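Local coordinates for protein (thiaminase I) (Bacillus subtilis, PDB 3THI), which catalyses thiamin degradation, transferring the pyrimidine moiety of thiamin to an acceptor base or nucleophile in place of the thiazole, at residues A[245-250]-A[322-327]; A[58-63]-A[67-72]; A[149-154]-A[193-198]; A[116-121]-A[129-134]; A[19-24]-A[279-284]. One frame throughout, in Å; residues are numbered along the deposited sequence.

Contact 1 (A[245-250]-A[322-327]); sequences VRFKPI and YPIYSE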
# COMPACT_ATOMS: atom_id res chain seq x y z
N VAL A 245 -15.10 -13.54 3.37
CA VAL A 245 -14.65 -12.61 4.40
C VAL A 245 -15.40 -11.30 4.33
O VAL A 245 -16.00 -10.94 3.32
CB VAL A 245 -13.14 -12.23 4.33
CG1 VAL A 245 -12.31 -13.30 4.87
CG2 VAL A 245 -12.72 -11.88 2.92
N ARG A 246 -15.37 -10.60 5.45
CA ARG A 246 -15.95 -9.27 5.55
C ARG A 246 -14.76 -8.46 5.98
O ARG A 246 -13.84 -8.98 6.60
CB ARG A 246 -17.06 -9.22 6.61
CG ARG A 246 -18.28 -10.04 6.26
CD ARG A 246 -18.85 -9.58 4.94
NE ARG A 246 -20.00 -10.37 4.51
CZ ARG A 246 -19.93 -11.44 3.71
NH1 ARG A 246 -18.76 -11.86 3.26
NH2 ARG A 246 -21.04 -12.04 3.31
N PHE A 247 -14.73 -7.19 5.60
CA PHE A 247 -13.64 -6.31 5.97
C PHE A 247 -14.19 -4.93 6.20
O PHE A 247 -15.32 -4.63 5.83
CB PHE A 247 -12.58 -6.27 4.87
CG PHE A 247 -13.13 -5.98 3.50
CD1 PHE A 247 -13.60 -7.00 2.70
CD2 PHE A 247 -13.12 -4.69 3.00
CE1 PHE A 247 -14.06 -6.74 1.40
CE2 PHE A 247 -13.57 -4.42 1.72
CZ PHE A 247 -14.04 -5.45 0.91
N LYS A 248 -13.37 -4.07 6.79
CA LYS A 248 -13.76 -2.70 7.06
C LYS A 248 -12.51 -2.00 7.56
O LYS A 248 -11.57 -2.65 8.03
CB LYS A 248 -14.84 -2.64 8.15
CG LYS A 248 -14.42 -3.21 9.51
CD LYS A 248 -15.53 -3.09 10.52
CE LYS A 248 -15.86 -1.63 10.82
NZ LYS A 248 -16.90 -1.50 11.88
N PRO A 249 -12.45 -0.67 7.39
CA PRO A 249 -11.27 0.06 7.86
C PRO A 249 -11.22 -0.06 9.38
O PRO A 249 -12.23 -0.34 10.03
CB PRO A 249 -11.57 1.50 7.42
CG PRO A 249 -12.41 1.31 6.21
CD PRO A 249 -13.35 0.24 6.66
N ILE A 250 -10.03 0.11 9.93
CA ILE A 250 -9.84 0.04 11.36
C ILE A 250 -8.83 1.11 11.74
O ILE A 250 -7.82 1.31 11.05
CB ILE A 250 -9.40 -1.40 11.81
CG1 ILE A 250 -9.21 -1.45 13.32
CG2 ILE A 250 -8.16 -1.87 11.02
CD1 ILE A 250 -9.21 -2.85 13.87
N TYR A 322 -16.78 -8.06 -9.88
CA TYR A 322 -16.24 -8.27 -8.54
C TYR A 322 -16.82 -7.27 -7.54
O TYR A 322 -16.23 -6.23 -7.28
CB TYR A 322 -14.72 -8.16 -8.60
CG TYR A 322 -14.14 -9.03 -9.69
CD1 TYR A 322 -14.19 -10.42 -9.59
CD2 TYR A 322 -13.59 -8.47 -10.85
CE1 TYR A 322 -13.72 -11.24 -10.61
CE2 TYR A 322 -13.11 -9.29 -11.89
CZ TYR A 322 -13.18 -10.67 -11.76
OH TYR A 322 -12.75 -11.50 -12.77
N PRO A 323 -18.00 -7.60 -6.95
CA PRO A 323 -18.70 -6.76 -5.98
C PRO A 323 -17.86 -6.30 -4.78
O PRO A 323 -18.23 -5.35 -4.09
CB PRO A 323 -19.89 -7.62 -5.57
CG PRO A 323 -20.18 -8.38 -6.83
CD PRO A 323 -18.79 -8.80 -7.25
N ILE A 324 -16.75 -6.99 -4.52
CA ILE A 324 -15.86 -6.59 -3.43
C ILE A 324 -15.34 -5.17 -3.71
O ILE A 324 -15.20 -4.35 -2.80
CB ILE A 324 -14.65 -7.57 -3.29
CG1 ILE A 324 -15.10 -8.87 -2.61
CG2 ILE A 324 -13.54 -6.93 -2.49
CD1 ILE A 324 -14.04 -9.93 -2.56
N TYR A 325 -15.09 -4.87 -4.99
CA TYR A 325 -14.61 -3.56 -5.39
C TYR A 325 -15.58 -2.41 -5.13
O TYR A 325 -15.20 -1.24 -5.20
CB TYR A 325 -14.15 -3.58 -6.85
CG TYR A 325 -12.71 -3.99 -6.97
CD1 TYR A 325 -11.69 -3.05 -6.77
CD2 TYR A 325 -12.35 -5.31 -7.24
CE1 TYR A 325 -10.35 -3.41 -6.84
CE2 TYR A 325 -11.01 -5.69 -7.32
CZ TYR A 325 -10.01 -4.73 -7.12
OH TYR A 325 -8.69 -5.08 -7.26
N SER A 326 -16.82 -2.75 -4.81
CA SER A 326 -17.84 -1.74 -4.50
C SER A 326 -17.51 -1.26 -3.08
O SER A 326 -17.43 -0.05 -2.82
CB SER A 326 -19.23 -2.38 -4.56
OG SER A 326 -20.25 -1.41 -4.36
N GLU A 327 -17.26 -2.21 -2.19
CA GLU A 327 -16.91 -1.89 -0.81
C GLU A 327 -15.55 -1.17 -0.74
O GLU A 327 -15.38 -0.22 0.01
CB GLU A 327 -16.88 -3.18 0.00
CG GLU A 327 -16.85 -2.94 1.50
CD GLU A 327 -17.02 -4.22 2.30
OE1 GLU A 327 -17.41 -5.26 1.71
OE2 GLU A 327 -16.75 -4.17 3.51

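Contact 2 (A[58-63]-A[67-72]); sequences IFLSHF and GYLLPF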
# COMPACT_ATOMS: atom_id res chain seq x y z
N ILE A 58 6.20 7.22 0.16
CA ILE A 58 6.90 7.64 1.37
C ILE A 58 8.27 8.16 0.92
O ILE A 58 8.84 9.05 1.56
CB ILE A 58 7.09 6.51 2.43
CG1 ILE A 58 7.96 5.38 1.90
CG2 ILE A 58 5.76 5.97 2.92
CD1 ILE A 58 8.35 4.38 2.97
N PHE A 59 8.74 7.63 -0.21
CA PHE A 59 10.03 8.00 -0.78
C PHE A 59 9.97 9.16 -1.77
O PHE A 59 11.01 9.64 -2.20
CB PHE A 59 10.67 6.79 -1.46
CG PHE A 59 10.94 5.66 -0.53
CD1 PHE A 59 11.82 5.82 0.54
CD2 PHE A 59 10.26 4.46 -0.66
CE1 PHE A 59 12.02 4.80 1.47
CE2 PHE A 59 10.44 3.43 0.27
CZ PHE A 59 11.32 3.61 1.33
N LEU A 60 8.75 9.63 -2.07
CA LEU A 60 8.55 10.73 -3.03
C LEU A 60 9.34 12.00 -2.73
O LEU A 60 10.04 12.51 -3.61
CB LEU A 60 7.07 11.07 -3.18
CG LEU A 60 6.78 12.08 -4.29
CD1 LEU A 60 7.22 11.49 -5.63
CD2 LEU A 60 5.30 12.46 -4.32
N SER A 61 9.21 12.51 -1.51
CA SER A 61 9.91 13.73 -1.08
C SER A 61 11.42 13.66 -1.29
O SER A 61 12.03 14.59 -1.80
CB SER A 61 9.57 14.05 0.37
OG SER A 61 8.18 14.27 0.51
N HIS A 62 12.00 12.52 -0.92
CA HIS A 62 13.42 12.29 -1.10
C HIS A 62 13.80 12.32 -2.59
O HIS A 62 14.72 13.02 -2.99
CB HIS A 62 13.81 10.93 -0.50
CG HIS A 62 15.20 10.50 -0.84
ND1 HIS A 62 15.49 9.24 -1.31
CD2 HIS A 62 16.37 11.17 -0.83
CE1 HIS A 62 16.78 9.16 -1.59
NE2 HIS A 62 17.34 10.32 -1.30
N PHE A 63 13.10 11.53 -3.41
CA PHE A 63 13.39 11.48 -4.85
C PHE A 63 13.26 12.85 -5.50
O PHE A 63 14.07 13.22 -6.35
CB PHE A 63 12.47 10.49 -5.57
CG PHE A 63 12.70 9.05 -5.20
CD1 PHE A 63 13.93 8.64 -4.67
CD2 PHE A 63 11.70 8.10 -5.39
CE1 PHE A 63 14.14 7.30 -4.33
CE2 PHE A 63 11.91 6.76 -5.05
CZ PHE A 63 13.13 6.36 -4.53
N GLY A 67 16.41 15.63 -6.97
CA GLY A 67 16.45 15.92 -8.39
C GLY A 67 16.39 14.72 -9.33
O GLY A 67 16.83 14.80 -10.48
N TYR A 68 15.81 13.63 -8.84
CA TYR A 68 15.68 12.38 -9.59
C TYR A 68 14.48 12.33 -10.54
O TYR A 68 14.52 11.64 -11.56
CB TYR A 68 15.51 11.21 -8.61
CG TYR A 68 16.77 10.73 -7.97
CD1 TYR A 68 17.83 10.28 -8.75
CD2 TYR A 68 16.90 10.67 -6.59
CE1 TYR A 68 18.99 9.79 -8.17
CE2 TYR A 68 18.06 10.18 -6.00
CZ TYR A 68 19.09 9.74 -6.79
OH TYR A 68 20.24 9.24 -6.23
N LEU A 69 13.42 13.04 -10.18
CA LEU A 69 12.18 13.02 -10.94
C LEU A 69 11.90 14.18 -11.86
O LEU A 69 12.41 15.28 -11.68
CB LEU A 69 11.01 12.83 -9.98
CG LEU A 69 11.17 11.72 -8.94
CD1 LEU A 69 9.87 11.59 -8.16
CD2 LEU A 69 11.54 10.38 -9.60
N LEU A 70 11.10 13.88 -12.88
CA LEU A 70 10.68 14.85 -13.87
C LEU A 70 9.22 15.16 -13.56
O LEU A 70 8.37 14.27 -13.58
CB LEU A 70 10.82 14.26 -15.29
CG LEU A 70 10.70 15.29 -16.41
CD1 LEU A 70 11.87 16.28 -16.33
CD2 LEU A 70 10.66 14.58 -17.76
N PRO A 71 8.90 16.43 -13.27
CA PRO A 71 7.52 16.80 -12.95
C PRO A 71 6.54 16.69 -14.11
O PRO A 71 6.92 16.79 -15.29
CB PRO A 71 7.65 18.25 -12.47
CG PRO A 71 8.81 18.76 -13.30
CD PRO A 71 9.79 17.61 -13.25
N PHE A 72 5.28 16.44 -13.76
CA PHE A 72 4.21 16.36 -14.74
C PHE A 72 3.40 17.66 -14.72
O PHE A 72 2.83 18.04 -13.69
CB PHE A 72 3.26 15.20 -14.40
CG PHE A 72 3.85 13.84 -14.59
CD1 PHE A 72 4.65 13.27 -13.61
CD2 PHE A 72 3.57 13.09 -15.73
CE1 PHE A 72 5.16 11.99 -13.75
CE2 PHE A 72 4.07 11.81 -15.89
CZ PHE A 72 4.87 11.26 -14.89

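Contact 3 (A[149-154]-A[193-198]); sequences INMAGG and RLLINM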
# COMPACT_ATOMS: atom_id res chain seq x y z
N ILE A 149 -1.52 -10.41 11.86
CA ILE A 149 -1.03 -9.16 11.31
C ILE A 149 0.46 -9.21 11.06
O ILE A 149 1.23 -9.74 11.85
CB ILE A 149 -1.37 -7.94 12.21
CG1 ILE A 149 -1.03 -6.64 11.47
CG2 ILE A 149 -0.64 -8.04 13.54
CD1 ILE A 149 -1.28 -5.37 12.26
N ASN A 150 0.86 -8.69 9.91
CA ASN A 150 2.25 -8.64 9.52
C ASN A 150 2.89 -7.37 10.09
O ASN A 150 2.54 -6.25 9.71
CB ASN A 150 2.37 -8.67 7.99
CG ASN A 150 3.80 -8.73 7.51
OD1 ASN A 150 4.73 -8.56 8.29
ND2 ASN A 150 3.98 -8.98 6.22
N MET A 151 3.79 -7.56 11.04
CA MET A 151 4.50 -6.45 11.65
C MET A 151 5.99 -6.74 11.60
O MET A 151 6.76 -6.17 12.36
CB MET A 151 4.02 -6.22 13.09
CG MET A 151 2.62 -5.61 13.15
SD MET A 151 2.03 -5.20 14.80
CE MET A 151 2.94 -3.71 15.15
N ALA A 152 6.37 -7.65 10.72
CA ALA A 152 7.76 -8.04 10.52
C ALA A 152 8.45 -6.98 9.65
O ALA A 152 7.81 -6.36 8.79
CB ALA A 152 7.82 -9.39 9.82
N GLY A 153 9.74 -6.79 9.83
CA GLY A 153 10.43 -5.78 9.03
C GLY A 153 10.43 -4.44 9.74
O GLY A 153 9.39 -4.00 10.24
N GLY A 154 11.61 -3.80 9.78
CA GLY A 154 11.77 -2.52 10.45
C GLY A 154 11.04 -1.35 9.82
O GLY A 154 10.46 -0.54 10.53
N ARG A 193 2.13 -1.99 20.53
CA ARG A 193 2.29 -3.10 21.46
C ARG A 193 0.99 -3.85 21.59
O ARG A 193 0.99 -5.07 21.66
CB ARG A 193 2.69 -2.61 22.85
CG ARG A 193 4.12 -2.17 22.94
CD ARG A 193 4.50 -1.80 24.34
NE ARG A 193 5.90 -2.11 24.51
CZ ARG A 193 6.37 -3.04 25.33
NH1 ARG A 193 5.53 -3.74 26.08
NH2 ARG A 193 7.66 -3.31 25.35
N LEU A 194 -0.12 -3.11 21.64
CA LEU A 194 -1.43 -3.72 21.76
C LEU A 194 -1.65 -4.70 20.60
O LEU A 194 -2.16 -5.81 20.80
CB LEU A 194 -2.53 -2.66 21.76
CG LEU A 194 -3.90 -3.21 22.12
CD1 LEU A 194 -3.86 -3.79 23.52
CD2 LEU A 194 -4.95 -2.14 22.00
N LEU A 195 -1.23 -4.30 19.40
CA LEU A 195 -1.34 -5.12 18.21
C LEU A 195 -0.50 -6.37 18.33
O LEU A 195 -0.94 -7.46 17.97
CB LEU A 195 -0.88 -4.33 16.99
CG LEU A 195 -1.79 -3.23 16.47
CD1 LEU A 195 -1.03 -2.40 15.47
CD2 LEU A 195 -3.05 -3.85 15.85
N ILE A 196 0.74 -6.20 18.80
CA ILE A 196 1.66 -7.31 19.00
C ILE A 196 1.09 -8.24 20.07
O ILE A 196 1.13 -9.47 19.95
CB ILE A 196 3.05 -6.78 19.42
CG1 ILE A 196 3.71 -6.07 18.24
CG2 ILE A 196 3.91 -7.91 19.97
CD1 ILE A 196 4.90 -5.20 18.61
N ASN A 197 0.51 -7.63 21.10
CA ASN A 197 -0.10 -8.39 22.18
C ASN A 197 -1.25 -9.26 21.67
O ASN A 197 -1.44 -10.40 22.13
CB ASN A 197 -0.61 -7.43 23.26
CG ASN A 197 -1.04 -8.15 24.51
OD1 ASN A 197 -0.25 -8.85 25.14
ND2 ASN A 197 -2.31 -8.01 24.85
N MET A 198 -2.02 -8.73 20.72
CA MET A 198 -3.15 -9.47 20.16
C MET A 198 -2.74 -10.57 19.17
O MET A 198 -3.35 -11.64 19.12
CB MET A 198 -4.13 -8.50 19.48
CG MET A 198 -4.82 -7.54 20.45
SD MET A 198 -6.18 -6.64 19.68
CE MET A 198 -5.34 -5.10 19.10

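Contact 4 (A[116-121]-A[129-134]); sequences LKIGQV and KKIGTS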
# COMPACT_ATOMS: atom_id res chain seq x y z
N LEU A 116 -20.44 -11.20 13.73
CA LEU A 116 -21.00 -9.86 13.82
C LEU A 116 -20.29 -8.94 14.82
O LEU A 116 -20.07 -7.77 14.53
CB LEU A 116 -22.50 -9.94 14.15
CG LEU A 116 -23.35 -10.83 13.24
CD1 LEU A 116 -24.77 -10.83 13.73
CD2 LEU A 116 -23.30 -10.36 11.80
N LYS A 117 -19.89 -9.49 15.96
CA LYS A 117 -19.21 -8.71 17.00
C LYS A 117 -17.94 -7.99 16.55
O LYS A 117 -17.66 -6.88 17.01
CB LYS A 117 -18.90 -9.58 18.23
CG LYS A 117 -20.12 -9.97 19.01
CD LYS A 117 -19.73 -10.57 20.35
CE LYS A 117 -20.95 -10.93 21.18
NZ LYS A 117 -20.58 -11.26 22.57
N ILE A 118 -17.16 -8.63 15.67
CA ILE A 118 -15.94 -8.03 15.15
C ILE A 118 -16.32 -7.01 14.08
O ILE A 118 -15.55 -6.10 13.77
CB ILE A 118 -14.98 -9.09 14.55
CG1 ILE A 118 -14.68 -10.18 15.58
CG2 ILE A 118 -13.65 -8.45 14.15
CD1 ILE A 118 -13.92 -9.70 16.81
N GLY A 119 -17.53 -7.16 13.55
CA GLY A 119 -18.03 -6.25 12.52
C GLY A 119 -18.29 -4.85 13.05
O GLY A 119 -18.29 -3.89 12.29
N GLN A 120 -18.51 -4.74 14.35
CA GLN A 120 -18.77 -3.45 14.97
C GLN A 120 -17.52 -2.75 15.50
O GLN A 120 -17.59 -1.63 15.99
CB GLN A 120 -19.81 -3.60 16.09
CG GLN A 120 -19.40 -4.52 17.24
CD GLN A 120 -20.55 -4.81 18.19
OE1 GLN A 120 -21.66 -5.11 17.75
NE2 GLN A 120 -20.28 -4.73 19.49
N VAL A 121 -16.37 -3.43 15.38
CA VAL A 121 -15.08 -2.91 15.83
C VAL A 121 -14.57 -1.83 14.88
O VAL A 121 -14.43 -2.06 13.68
CB VAL A 121 -14.03 -4.04 15.92
CG1 VAL A 121 -12.65 -3.47 16.20
CG2 VAL A 121 -14.41 -5.03 16.99
N LYS A 129 -10.81 -5.55 23.17
CA LYS A 129 -11.88 -5.93 24.08
C LYS A 129 -12.63 -7.17 23.59
O LYS A 129 -13.27 -7.86 24.38
CB LYS A 129 -12.87 -4.77 24.27
CG LYS A 129 -12.28 -3.62 25.08
CD LYS A 129 -13.30 -2.52 25.36
CE LYS A 129 -12.62 -1.33 26.05
NZ LYS A 129 -13.54 -0.17 26.21
N LYS A 130 -12.51 -7.46 22.30
CA LYS A 130 -13.17 -8.60 21.67
C LYS A 130 -12.31 -9.84 21.58
O LYS A 130 -12.75 -10.93 21.91
CB LYS A 130 -13.67 -8.22 20.28
CG LYS A 130 -14.75 -7.16 20.30
CD LYS A 130 -15.97 -7.62 21.09
CE LYS A 130 -16.98 -6.48 21.22
NZ LYS A 130 -18.27 -6.95 21.80
N ILE A 131 -11.08 -9.68 21.10
CA ILE A 131 -10.19 -10.82 20.96
C ILE A 131 -9.16 -10.98 22.09
O ILE A 131 -8.66 -12.08 22.32
CB ILE A 131 -9.49 -10.85 19.59
CG1 ILE A 131 -8.59 -9.64 19.43
CG2 ILE A 131 -10.54 -10.91 18.48
CD1 ILE A 131 -7.73 -9.71 18.20
N GLY A 132 -8.84 -9.88 22.78
CA GLY A 132 -7.88 -9.96 23.86
C GLY A 132 -6.45 -10.26 23.48
O GLY A 132 -6.06 -10.12 22.32
N THR A 133 -5.65 -10.67 24.45
CA THR A 133 -4.25 -10.99 24.24
C THR A 133 -4.06 -12.38 23.67
O THR A 133 -4.80 -13.30 24.01
CB THR A 133 -3.48 -10.94 25.58
OG1 THR A 133 -3.53 -9.62 26.12
CG2 THR A 133 -2.04 -11.34 25.40
N SER A 134 -3.09 -12.52 22.77
CA SER A 134 -2.78 -13.83 22.22
C SER A 134 -2.27 -14.63 23.41
O SER A 134 -1.67 -14.07 24.33
CB SER A 134 -1.67 -13.71 21.17
OG SER A 134 -1.07 -14.97 20.93
O HOH W 1 -20.89 -6.55 21.42

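Contact 5 (A[19-24]-A[279-284]); sequences AAVLDQ and KKLANV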
# COMPACT_ATOMS: atom_id res chain seq x y z
N ALA A 19 2.53 -7.38 -18.08
CA ALA A 19 1.76 -7.74 -19.27
C ALA A 19 0.76 -6.64 -19.61
O ALA A 19 0.64 -6.24 -20.77
CB ALA A 19 1.06 -9.06 -19.06
N ALA A 20 0.07 -6.14 -18.59
CA ALA A 20 -0.92 -5.08 -18.78
C ALA A 20 -0.26 -3.86 -19.42
O ALA A 20 -0.75 -3.34 -20.43
CB ALA A 20 -1.58 -4.70 -17.43
N VAL A 21 0.87 -3.45 -18.85
CA VAL A 21 1.61 -2.30 -19.36
C VAL A 21 2.10 -2.47 -20.80
O VAL A 21 1.94 -1.57 -21.62
CB VAL A 21 2.78 -1.96 -18.43
CG1 VAL A 21 3.65 -0.86 -19.04
CG2 VAL A 21 2.24 -1.50 -17.08
N LEU A 22 2.67 -3.63 -21.10
CA LEU A 22 3.18 -3.92 -22.44
C LEU A 22 2.05 -3.87 -23.47
O LEU A 22 2.16 -3.19 -24.49
CB LEU A 22 3.85 -5.30 -22.49
CG LEU A 22 4.53 -5.68 -23.82
CD1 LEU A 22 5.78 -4.83 -24.01
CD2 LEU A 22 4.89 -7.16 -23.82
N ASP A 23 0.95 -4.54 -23.16
CA ASP A 23 -0.20 -4.57 -24.05
C ASP A 23 -0.74 -3.17 -24.30
O ASP A 23 -0.90 -2.76 -25.45
CB ASP A 23 -1.29 -5.47 -23.48
CG ASP A 23 -2.47 -5.62 -24.42
OD1 ASP A 23 -2.28 -5.54 -25.65
OD2 ASP A 23 -3.59 -5.84 -23.91
N GLN A 24 -1.00 -2.42 -23.23
CA GLN A 24 -1.52 -1.06 -23.38
C GLN A 24 -0.53 -0.11 -24.06
O GLN A 24 -0.94 0.78 -24.82
CB GLN A 24 -1.97 -0.51 -22.03
CG GLN A 24 -3.13 -1.27 -21.44
CD GLN A 24 -4.39 -1.15 -22.26
OE1 GLN A 24 -4.66 -0.10 -22.85
NE2 GLN A 24 -5.18 -2.21 -22.31
N LYS A 279 6.65 10.29 -20.32
CA LYS A 279 5.43 10.82 -19.71
C LYS A 279 4.24 10.04 -20.26
O LYS A 279 3.27 9.74 -19.55
CB LYS A 279 5.26 12.30 -20.04
CG LYS A 279 6.07 13.26 -19.18
CD LYS A 279 6.11 14.62 -19.87
CE LYS A 279 6.52 15.74 -18.93
NZ LYS A 279 7.85 15.57 -18.34
N LYS A 280 4.32 9.72 -21.55
CA LYS A 280 3.27 8.99 -22.23
C LYS A 280 3.15 7.59 -21.61
O LYS A 280 2.05 7.11 -21.35
CB LYS A 280 3.60 8.93 -23.72
CG LYS A 280 2.39 8.68 -24.61
CD LYS A 280 2.76 8.63 -26.08
CE LYS A 280 1.51 8.46 -26.93
NZ LYS A 280 1.83 8.28 -28.38
N LEU A 281 4.30 6.96 -21.36
CA LEU A 281 4.34 5.64 -20.74
C LEU A 281 3.83 5.68 -19.30
O LEU A 281 3.06 4.82 -18.88
CB LEU A 281 5.78 5.09 -20.77
CG LEU A 281 6.01 3.73 -20.10
CD1 LEU A 281 5.17 2.64 -20.77
CD2 LEU A 281 7.47 3.39 -20.17
N ALA A 282 4.27 6.68 -18.54
CA ALA A 282 3.82 6.84 -17.16
C ALA A 282 2.29 6.90 -17.12
O ALA A 282 1.64 6.26 -16.30
CB ALA A 282 4.41 8.12 -16.56
N ASN A 283 1.71 7.65 -18.06
CA ASN A 283 0.26 7.78 -18.15
C ASN A 283 -0.42 6.46 -18.47
O ASN A 283 -1.46 6.14 -17.88
CB ASN A 283 -0.11 8.85 -19.16
CG ASN A 283 -0.26 10.21 -18.53
OD1 ASN A 283 -1.21 10.45 -17.77
ND2 ASN A 283 0.69 11.09 -18.79
N VAL A 284 0.14 5.71 -19.41
CA VAL A 284 -0.39 4.40 -19.80
C VAL A 284 -0.34 3.50 -18.56
O VAL A 284 -1.34 2.89 -18.19
CB VAL A 284 0.43 3.76 -20.95
CG1 VAL A 284 0.07 2.29 -21.11
CG2 VAL A 284 0.17 4.49 -22.27

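Contact 1 (A[245-250]-A[322-327])
Phe247 lays one face of its ring against the carboxylate of Glu327, and the two flat groups are stacked with their planes only 11° apart. Glu327 CD stands 3.4 Å above the plane of the Phe247 ring, displaced toward the rim rather than centred, and the side chains arrive from opposite directions. The overlap runs along the far half of the ring: Glu327 OE1 is 3.5 Å from Phe247 CZ, and Glu327 CG lies 3.6 Å from Phe247 CE2. With CG anti to the backbone N (chi1 -167°) and the chain extended beyond it, Glu327 reaches from its helix to the strand. The phenyl ring takes the less common position between its own backbone N and carbonyl carbon (chi1 51°), which swings it toward the helix.

Ile324, one turn earlier, adds an oblique contact, its CG2 being 3.7 Å from Phe247 CZ. The carboxylate also meets the strand backbone, since Glu327 OE2 is 2.8 Å from Phe247 O. Both atoms are acceptors, so this is no hydrogen bond if the acid is ionised; such closeness would be consistent with a raised pKa, though a proton cannot be located here.

Beyond the pair, Leu328, Ile331, Met235 and Leu108 also touch Phe247, while backbone bonds from Arg246 and Lys248 tie the strand to strand 96-112. What results is a helix packed on a strand with Phe247 as the main link, a layered alpha/beta packing consistent with the periplasmic-binding-protein clan.

Contact 2 (A[58-63]-A[67-72])
The backbone closes a tight helix exit here: Phe63 and Tyr68 bring their CA atoms to 5.3 Å, and Gly67, with positive phi (77°), ends the helix in a Schellman motif. Tyr68 N donates to Phe63 O at 3.1 Å with an N-H...O angle of 155°, approaching nearly end-on to the carbonyl. That same Phe63 O lies at the edge of the Tyr68 ring, near its plane, and 3.3 Å from Tyr68 CB.

On the apolar side, Leu69 turns back onto the helix. Its CG is 3.8 Å from Phe63 CB, and its CD1 comes within 3.7 Å of Leu60 CD1, the two leucines crossing at about a right angle. Leu60 manages this although its CB starts away from Leu69, because CG lies anti to the backbone N (chi1 -173°) and carries the methyl across. Phe63 and Tyr68 meet more loosely and obliquely, with Phe63 CD1 to Tyr68 CD2 at 4.1 Å.

Further bonds place the turn. Gly67 O accepts from Ser270 OG, and backbone bonds join Tyr68 to Ser270 and Leu70 to Val268, so the short strand 69-70 runs antiparallel to strand 260-269. Leu69 also touches Tyr98 of strand 96-112, and Arg347 of helix 346-353 packs against Phe63.

Contact 3 (A[149-154]-A[193-198])
Met151 and Leu195 cross at about a right angle, with the thioether of the methionine laid against the base of the leucine: Met151 SD is 3.7 Å from Leu195 CB. The same sulfur sits 3.9 Å from Ile196 CG1, the Met151 and Ile196 side chains crossing obliquely, so it bridges two consecutive residues of helix 186-199. A bend at chi3 (76°) folds the terminal methyl along the helix, leaving Met151 CE 4.0 Å from Ile196 CG1 and 4.2 Å from Leu195 CD1. Earlier in the chain Ile149 makes a looser contact, its CD1 being 4.3 Å from Leu195 CD2. Leu195 is thus touched from two positions, by CB at the sulfur and by its branch at the isoleucine, in packing that is wholly apolar.

An Asx turn at Asn150 constrains the loop that presents Met151: Asn150 OD1 accepts from Ala152 N at 3.1 Å, and Gly153, the next residue, is the N-cap of helix 154-169. Met160 of that helix touches Ile149, Met151 and Leu195 alike, while Ile229 of strand 227-231 reaches Ile149 and Leu195. This packing contact therefore joins a strand-to-helix loop to two helices beside strands 147-149 and 227-231, which pair in parallel within the Thiaminase-1 family region.

Contact 4 (A[116-121]-A[129-134])
Lys130 lies across segment 116-121 with the whole length of its side chain, and most of the contact is made by its methylenes. At the root, its CB is 3.8 Å from Ile118 CD1, and the two side chains slide past each other in opposite directions. Next along, Lys130 CG meets Val121 CG2 at 4.0 Å, again antiparallel in run. The bend at chi2 (-59°) then turns the remaining chain outward over the short helix, where the Lys130 and Gln120 side chains cross at about a right angle.

The amine and the Gln120 amide share a water: Lys130 NZ donates to it at 2.7 Å, and Gln120 NE2 does so more weakly, also at 2.7 Å. Since both nitrogens are donors, 3.8 Å apart, the water serves as a common acceptor between groups that could hardly bond directly. Lys117 adds its methylene CD 4.2 Å from Lys130 NZ, while Lys117 NZ and Lys130 NZ stand 5.0 Å apart, a repulsion that solvent would probably soften.

Ile131 follows with an apolar touch, its CG2 being 4.0 Å from Ile118 CD1, so Ile118 CD1 touches both residues. Gly132 then takes positive phi (68°) and leads the chain out of the helix. Leu109 of strand 96-112 touches both Ile118 and Val121. This is a short, weakly bonded helical turn packed beside the end of helix 124-131, in the Thiaminase-1 family region.

Contact 5 (A[19-24]-A[279-284])
Val284 CG1 presses on Gln24 CB at 3.6 Å, the closest approach in a helix-helix packing where helices 14-28 and 275-286 meet steeply. The axes of the two segments approach to 10.2 Å, and their N-to-C directions differ by 125°. The same Val284 methyl is 3.8 Å from Gln24 C and 4.3 Å from Val21 O, so it rests on backbone as much as on side chain. It is placed there with CG1 anti to the backbone N (chi1 167°). One turn away, Val21 CG1 and Leu281 CD1 make a looser touch of 4.2 Å, the two side chains crossing at about a right angle.

Gln24 offers only its base here; the bend at chi2 carries its amide away toward helix 288-295, where Asp289 and Thr290 touch it. In the next shell Trp25 packs on Lys280, Leu281 and Val284, and Leu34 lies against both Val21 and Leu281, so both helices reach strand 33-36. Beside Val284, Asn283 bonds outward to Asp76 O and Asp78 N. Lys279 O receives both Asn283 N and Asn283 ND2 from opposite faces of its plane, the Asn283 ND2 to Lys279 O hydrogen bond being 3.0 Å with an angle of 143°.

How the contacts relate
Contacts 1, 2, 3 and 5 are largely buried, whereas contact 4 is only partly buried, its lysines and glutamine at the exposed side and its centre about 24 Å from the centre of the chain, and alone among the five uses a bridging water. Contacts 3 and 5 have no polar bond between their segments; contact 1 mixes a carboxylate with an aromatic ring, and contact 2 adds a backbone bond. Neighbours are coupled: Lys248 of contact 1 bonds Gly119 O of contact 4, Ser134 N of contact 4 bonds Asn197 O of contact 3, and Phe72 of contact 2 packs on Ala282 of contact 5. Contacts 4 and 5, centred about 43 Å apart, lie on opposite sides of the chain's centre.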